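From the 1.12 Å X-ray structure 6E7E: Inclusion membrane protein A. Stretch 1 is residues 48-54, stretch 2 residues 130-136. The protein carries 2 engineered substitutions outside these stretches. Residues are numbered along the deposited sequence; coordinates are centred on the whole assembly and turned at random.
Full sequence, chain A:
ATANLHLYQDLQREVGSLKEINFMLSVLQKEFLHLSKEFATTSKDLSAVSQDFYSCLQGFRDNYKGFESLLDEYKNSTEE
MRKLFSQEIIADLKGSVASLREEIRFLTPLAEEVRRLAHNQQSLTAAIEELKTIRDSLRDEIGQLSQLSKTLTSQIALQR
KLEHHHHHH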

ATOM      1  N   ALA A  48       5.462  -0.367 -21.358  1.00 12.89           N
ATOM      2  CA  ALA A  48       6.280  -1.100 -20.365  1.00 13.52           C
ATOM      3  C   ALA A  48       6.098  -0.471 -18.980  1.00 11.85           C
ATOM      4  O   ALA A  48       5.922  -1.207 -17.992  1.00 12.45           O
ATOM      5  CB  ALA A  48       7.720  -1.108 -20.798  1.00 16.10           C
ATOM      6  N   VAL A  49       6.155   0.858 -18.870  1.00 11.65           N
ATOM      7  CA  VAL A  49       6.008   1.479 -17.535  1.00 10.71           C
ATOM      8  C   VAL A  49       4.596   1.202 -17.008  1.00  9.74           C
ATOM      9  O   VAL A  49       4.418   0.997 -15.806  1.00 10.63           O
ATOM     10  CB  VAL A  49       6.345   2.989 -17.529  1.00 12.15           C
ATOM     11  CG1 VAL A  49       5.396   3.911 -18.264  1.00 15.40           C
ATOM     12  CG2 VAL A  49       6.406   3.481 -16.088  1.00 13.39           C
ATOM     13  N   SER A  50       3.606   1.199 -17.888  1.00  9.45           N
ATOM     14  CA  SER A  50       2.225   0.916 -17.481  1.00  9.48           C
ATOM     15  C   SER A  50       2.121  -0.520 -16.954  1.00  9.45           C
ATOM     16  O   SER A  50       1.459  -0.750 -15.929  1.00 10.15           O
ATOM     17  CB  SER A  50       1.302   1.181 -18.642  1.00 10.08           C
ATOM     18  OG  SER A  50       1.294   2.552 -19.022  1.00 11.25           O
ATOM     19  N   GLN A  51       2.735  -1.471 -17.635  1.00 10.57           N
ATOM     20  CA  GLN A  51       2.763  -2.862 -17.127  1.00 11.23           C
ATOM     21  C   GLN A  51       3.484  -2.919 -15.772  1.00 11.16           C
ATOM     22  O   GLN A  51       3.055  -3.681 -14.901  1.00 12.47           O
ATOM     23  CB  GLN A  51       3.405  -3.777 -18.156  1.00 12.98           C
ATOM     24  CG  GLN A  51       3.629  -5.208 -17.662  1.00 15.54           C
ATOM     25  CD  GLN A  51       2.389  -5.975 -17.262  1.00 18.28           C
ATOM     26  OE1 GLN A  51       1.336  -5.844 -17.884  1.00 23.12           O
ATOM     27  NE2 GLN A  51       2.507  -6.799 -16.228  1.00 23.90           N
ATOM     28  N   ASP A  52       4.497  -2.084 -15.574  1.00 11.42           N
ATOM     29  CA  ASP A  52       5.189  -2.023 -14.266  1.00 12.11           C
ATOM     30  C   ASP A  52       4.242  -1.556 -13.164  1.00 10.79           C
ATOM     31  O   ASP A  52       4.311  -2.083 -12.033  1.00 12.01           O
ATOM     32  CB  ASP A  52       6.387  -1.071 -14.307  1.00 14.04           C
ATOM     33  CG  ASP A  52       7.554  -1.486 -15.151  1.00 15.99           C
ATOM     34  OD1 ASP A  52       7.656  -2.686 -15.455  1.00 18.83           O
ATOM     35  OD2 ASP A  52       8.348  -0.588 -15.466  1.00 17.36           O
ATOM     36  N   PHE A  53       3.384  -0.583 -13.422  1.00 10.18           N
ATOM     37  CA  PHE A  53       2.393  -0.202 -12.397  1.00 10.29           C
ATOM     38  C   PHE A  53       1.467  -1.374 -12.111  1.00 10.46           C
ATOM     39  O   PHE A  53       1.132  -1.638 -10.953  1.00 12.02           O
ATOM     40  CB  PHE A  53       1.577   0.998 -12.833  1.00  9.62           C
ATOM     41  CG  PHE A  53       2.262   2.304 -12.579  1.00  9.29           C
ATOM     42  CD1 PHE A  53       2.289   2.810 -11.312  1.00 10.60           C
ATOM     43  CD2 PHE A  53       2.896   3.006 -13.577  1.00 10.52           C
ATOM     44  CE1 PHE A  53       2.915   4.004 -11.032  1.00 12.00           C
ATOM     45  CE2 PHE A  53       3.513   4.204 -13.289  1.00 11.22           C
ATOM     46  CZ  PHE A  53       3.505   4.717 -12.023  1.00 10.41           C
ATOM     47  N   TYR A  54       1.039  -2.080 -13.145  1.00 10.24           N
ATOM     48  CA  TYR A  54       0.140  -3.229 -12.952  1.00 11.48           C
ATOM     49  C   TYR A  54       0.813  -4.230 -12.008  1.00 11.46           C
ATOM     50  O   TYR A  54       0.225  -4.707 -11.037  1.00 13.27           O
ATOM     51  CB  TYR A  54      -0.254  -3.884 -14.270  1.00 12.46           C
ATOM     52  CG  TYR A  54      -1.299  -4.950 -14.017  1.00 13.75           C
ATOM     53  CD1 TYR A  54      -2.614  -4.583 -13.734  1.00 14.83           C
ATOM     54  CD2 TYR A  54      -0.981  -6.283 -13.937  1.00 18.21           C
ATOM     55  CE1 TYR A  54      -3.587  -5.512 -13.410  1.00 15.90           C
ATOM     56  CE2 TYR A  54      -1.941  -7.231 -13.639  1.00 19.01           C
ATOM     57  CZ  TYR A  54      -3.241  -6.845 -13.366  1.00 18.06           C
ATOM     58  OH  TYR A  54      -4.172  -7.787 -13.049  1.00 22.93           O
ATOM     59  N   GLU A 130       7.571  11.171 -15.943  1.00 11.09           N
ATOM     60  CA  GLU A 130       6.855  11.360 -14.676  1.00 11.08           C
ATOM     61  C   GLU A 130       6.354  10.010 -14.170  1.00  9.87           C
ATOM     62  O   GLU A 130       6.450   9.730 -12.955  1.00 10.65           O
ATOM     63  CB  GLU A 130       5.714  12.338 -14.867  1.00 13.39           C
ATOM     64  CG  GLU A 130       5.008  12.631 -13.576  1.00 16.28           C
ATOM     65  CD  GLU A 130       3.953  13.712 -13.654  1.00 21.58           C
ATOM     66  OE1 GLU A 130       3.568  14.072 -14.775  1.00 26.16           O
ATOM     67  OE2 GLU A 130       3.533  14.206 -12.589  1.00 31.26           O
ATOM     68  N   LEU A 131       5.823   9.188 -15.043  1.00  9.27           N
ATOM     69  CA  LEU A 131       5.306   7.873 -14.655  1.00  8.71           C
ATOM     70  C   LEU A 131       6.431   7.011 -14.095  1.00  8.31           C
ATOM     71  O   LEU A 131       6.228   6.325 -13.084  1.00  8.93           O
ATOM     72  CB  LEU A 131       4.612   7.197 -15.829  1.00  8.71           C
ATOM     73  CG  LEU A 131       3.244   7.769 -16.150  1.00 10.03           C
ATOM     74  CD1 LEU A 131       2.782   7.235 -17.501  1.00 11.97           C
ATOM     75  CD2 LEU A 131       2.241   7.420 -15.069  1.00 11.90           C
ATOM     76  N   LYS A 132       7.590   7.011 -14.728  1.00  8.52           N
ATOM     77  CA  LYS A 132       8.703   6.204 -14.220  1.00  8.87           C
ATOM     78  C   LYS A 132       9.116   6.691 -12.833  1.00  8.86           C
ATOM     79  O   LYS A 132       9.454   5.868 -11.951  1.00  9.45           O
ATOM     80  CB  LYS A 132       9.903   6.276 -15.141  1.00  9.50           C
ATOM     81  CG  LYS A 132       9.739   5.548 -16.457  1.00 10.41           C
ATOM     82  CD  LYS A 132      10.906   5.787 -17.356  1.00 11.76           C
ATOM     83  CE  LYS A 132      10.757   5.134 -18.710  1.00 14.47           C
ATOM     84  NZ  LYS A 132      11.777   5.647 -19.658  1.00 17.10           N
ATOM     85  N   THR A 133       9.083   8.000 -12.617  1.00  9.57           N
ATOM     86  CA  THR A 133       9.489   8.572 -11.315  1.00  9.73           C
ATOM     87  C   THR A 133       8.481   8.157 -10.241  1.00  9.20           C
ATOM     88  O   THR A 133       8.900   7.774  -9.118  1.00  9.94           O
ATOM     89  CB  THR A 133       9.633  10.087 -11.479  1.00 11.50           C
ATOM     90  OG1 THR A 133      10.582  10.376 -12.509  1.00 13.16           O
ATOM     91  CG2 THR A 133      10.057  10.762 -10.198  1.00 14.19           C
ATOM     92  N   ILE A 134       7.204   8.258 -10.519  1.00  8.82           N
ATOM     93  CA  ILE A 134       6.174   7.832  -9.549  1.00  8.79           C
ATOM     94  C   ILE A 134       6.266   6.329  -9.310  1.00  8.61           C
ATOM     95  O   ILE A 134       6.152   5.888  -8.162  1.00  9.30           O
ATOM     96  CB  ILE A 134       4.772   8.248 -10.014  1.00  9.17           C
ATOM     97  CG1 ILE A 134       4.672   9.769 -10.051  1.00 10.53           C
ATOM     98  CG2 ILE A 134       3.721   7.622  -9.114  1.00 10.29           C
ATOM     99  CD1 ILE A 134       3.482  10.247 -10.819  1.00 13.11           C
ATOM    100  N   ARG A 135       6.448   5.527 -10.356  1.00  8.66           N
ATOM    101  CA  ARG A 135       6.618   4.074 -10.178  1.00  8.66           C
ATOM    102  C   ARG A 135       7.745   3.812  -9.189  1.00  8.57           C
ATOM    103  O   ARG A 135       7.572   2.984  -8.270  1.00  9.23           O
ATOM    104  CB  ARG A 135       6.933   3.451 -11.530  1.00  9.72           C
ATOM    105  CG  ARG A 135       7.337   1.983 -11.485  1.00 11.35           C
ATOM    106  CD  ARG A 135       8.180   1.601 -12.697  1.00 12.58           C
ATOM    107  NE  ARG A 135       9.468   2.278 -12.748  1.00 12.95           N
ATOM    108  CZ  ARG A 135      10.234   2.434 -13.828  1.00 12.68           C
ATOM    109  NH1 ARG A 135       9.929   1.831 -14.968  1.00 15.74           N
ATOM    110  NH2 ARG A 135      11.333   3.159 -13.763  1.00 15.14           N
ATOM    111  N   ASP A 136       8.871   4.473  -9.366  1.00  9.05           N
ATOM    112  CA  ASP A 136      10.025   4.232  -8.468  1.00  9.56           C
ATOM    113  C   ASP A 136       9.695   4.626  -7.025  1.00  9.15           C
ATOM    114  O   ASP A 136      10.031   3.891  -6.089  1.00 10.65           O
ATOM    115  CB  ASP A 136      11.241   4.999  -8.954  1.00 10.41           C
ATOM    116  CG  ASP A 136      11.822   4.556 -10.276  1.00 11.31           C
ATOM    117  OD1 ASP A 136      11.400   3.489 -10.785  1.00 12.25           O
ATOM    118  OD2 ASP A 136      12.689   5.299 -10.775  1.00 13.46           O
TER

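The two stretches are helical segments running in broadly the same direction, their axes inclined by 24° and 10.0 Å apart at closest approach. Together they bury 346 Å², most of it around Val 49, Phe 53, Leu 131 and Arg 135.

Along stretch 2, Glu 130 makes no contact, and the interface begins at Leu 131. Its CA-to-CB bond points toward stretch 1, and its side chain meets two apolar neighbours one helical turn apart: CB lies 4.1 Å from CG2 of Val 49, and CD2 lies 3.9 Å from CE2 of Phe 53. The carbonyl oxygen of Leu 131 also sits at the edge of the Phe 53 ring, 3.3 Å from CZ, while accepting the helical hydrogen bond from N of Arg 135 (2.9 Å).

Lys 132 contributes less. Its CA-to-CB bond points away, yet CG packs 3.9 Å from CG2 of Val 49, so the aliphatic part of the side chain borders the contact while NZ is hydrogen-bonded elsewhere in the structure. The CA-to-CB bond of Thr 133 likewise points away, and the residue touches nothing across the interface. Ile 134, whose CA-to-CB bond is directed sideways, places CG2 4.1 Å from CZ of Phe 53, near the plane of the ring.

Arg 135 joins the apolar and polar parts of the contact. Its CB lies over one face of the Phe 53 ring, 4.1 Å from the centroid and 28° off the normal, a CH-pi arrangement. Farther out, NH1 donates a hydrogen bond to OD2 of Asp 52 (2.9 Å, 147°) within a salt bridge; the carboxylate oxygen approaches near the guanidinium plane, as suits an N-H donor. NE and NH2 of Arg 135 both donate to OD1 of Asp 136, each at 3.0 Å. Asp 136 makes no direct contact with stretch 1, but its OD1 engages the same guanidinium that binds Asp 52.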